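Side-chain contact in Alpha/beta hydrolase fold-3 domain-containing protein (Enterococcus faecalis, PDB 2QRU), which is of unknown function but adopts an alpha/beta hydrolase fold and is probably a hydrolase: residues Leu67-Pro70 against His76-Arg79. Numbering follows the deposited sequence.
Sequences LLAP and HILR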
# COMPACT_ATOMS: atom_id res chain seq x y z
N LEU A 67 -0.79 -7.59 8.38
CA LEU A 67 -1.94 -7.89 9.23
C LEU A 67 -3.11 -6.94 8.94
O LEU A 67 -2.90 -5.77 8.53
CB LEU A 67 -1.53 -7.84 10.71
CG LEU A 67 -0.58 -8.97 11.12
CD1 LEU A 67 -0.10 -8.71 12.54
CD2 LEU A 67 -1.25 -10.38 11.03
N LEU A 68 -4.34 -7.43 9.18
CA LEU A 68 -5.54 -6.67 8.85
C LEU A 68 -6.36 -6.38 10.09
O LEU A 68 -6.44 -7.21 11.01
CB LEU A 68 -6.41 -7.40 7.82
CG LEU A 68 -5.73 -7.76 6.50
CD1 LEU A 68 -6.67 -8.60 5.66
CD2 LEU A 68 -5.28 -6.49 5.75
N ALA A 69 -6.94 -5.18 10.08
CA ALA A 69 -7.87 -4.71 11.10
C ALA A 69 -9.28 -5.24 10.80
O ALA A 69 -9.57 -5.64 9.66
CB ALA A 69 -7.85 -3.16 11.16
N PRO A 70 -10.17 -5.29 11.82
CA PRO A 70 -9.99 -4.91 13.23
C PRO A 70 -9.22 -5.94 14.05
O PRO A 70 -8.91 -5.67 15.22
CB PRO A 70 -11.43 -4.81 13.75
CG PRO A 70 -12.18 -5.87 12.94
CD PRO A 70 -11.52 -5.84 11.56
N HIS A 76 -0.19 -1.94 15.72
CA HIS A 76 0.40 -3.27 15.68
C HIS A 76 0.72 -3.71 14.23
O HIS A 76 1.77 -4.32 13.96
CB HIS A 76 -0.56 -4.25 16.37
CG HIS A 76 0.05 -5.58 16.69
ND1 HIS A 76 0.05 -6.10 17.97
CD2 HIS A 76 0.65 -6.50 15.91
CE1 HIS A 76 0.63 -7.29 17.96
NE2 HIS A 76 1.00 -7.56 16.72
N ILE A 77 -0.18 -3.39 13.29
CA ILE A 77 0.03 -3.67 11.88
C ILE A 77 1.36 -3.05 11.43
O ILE A 77 2.18 -3.70 10.76
CB ILE A 77 -1.12 -3.13 10.97
CG1 ILE A 77 -2.44 -3.86 11.28
CG2 ILE A 77 -0.72 -3.28 9.44
CD1 ILE A 77 -3.65 -3.27 10.58
N LEU A 78 1.58 -1.78 11.82
CA LEU A 78 2.79 -1.04 11.43
C LEU A 78 4.05 -1.65 12.07
O LEU A 78 5.02 -1.87 11.36
CB LEU A 78 2.65 0.45 11.84
CG LEU A 78 1.66 1.22 10.97
CD1 LEU A 78 1.39 2.64 11.51
CD2 LEU A 78 2.11 1.22 9.49
N ARG A 79 4.01 -1.99 13.36
CA ARG A 79 5.14 -2.61 14.03
C ARG A 79 5.51 -3.95 13.34
O ARG A 79 6.68 -4.23 13.06
CB ARG A 79 4.78 -2.89 15.50
CG ARG A 79 5.87 -3.43 16.38
CD ARG A 79 5.43 -3.29 17.86
NE ARG A 79 4.77 -1.99 18.05
CZ ARG A 79 3.53 -1.79 18.51
NH1 ARG A 79 2.75 -2.80 18.89
NH2 ARG A 79 3.07 -0.53 18.60
O HOH W 1 1.55 -6.29 9.32
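Ile-77 reaches from the first turn of helix 74-93 to the loop that leads into that helix, and its side chain lies against one side of the carbonyl oxygen of Leu-67. CG1 lies anti to the carbonyl carbon (chi1 -66°), which aims that branch at the loop, and the extended second torsion (chi2 172°) carries CD1 onward to Ala-69. Both branches approach the oxygen from the same side: CD1 of Ile-77 stands 3.3 Å from O of Leu-67, and CG1 and CG2 of Ile-77 each lie 3.4 Å from the same atom. Further out, CD1 of Ile-77 also lies 3.8 Å from N of Ala-69, and meets the methyl CB of Ala-69 at 4.2 Å.

Leu-67 answers from its own side, its CB directed at the helix and packed against CG1 of Ile-77 at 4.1 Å. One of its methyls, CD1, approaches CD2 of His-76 at 4.1 Å, obliquely to the imidazole ring, near the exposed margin of the contact. A water joins the two backbones, accepting from N of Leu-67 at 2.8 Å and donating to O of Ile-77 at 3.0 Å.

The pairing folds the loop after strand 59-64 back on the helix it feeds, within the strand-to-helix connection of the alpha/beta hydrolase fold. Ile-77 also touches Leu-109 of helix 105-119, while Leu-67 packs on Trp-165. The chemistry is mostly apolar, with the bridging water as the polar link between the two segments. O of Leu-67, buried among aliphatic carbons, has no hydrogen-bond partner in the model, a probable desolvation cost.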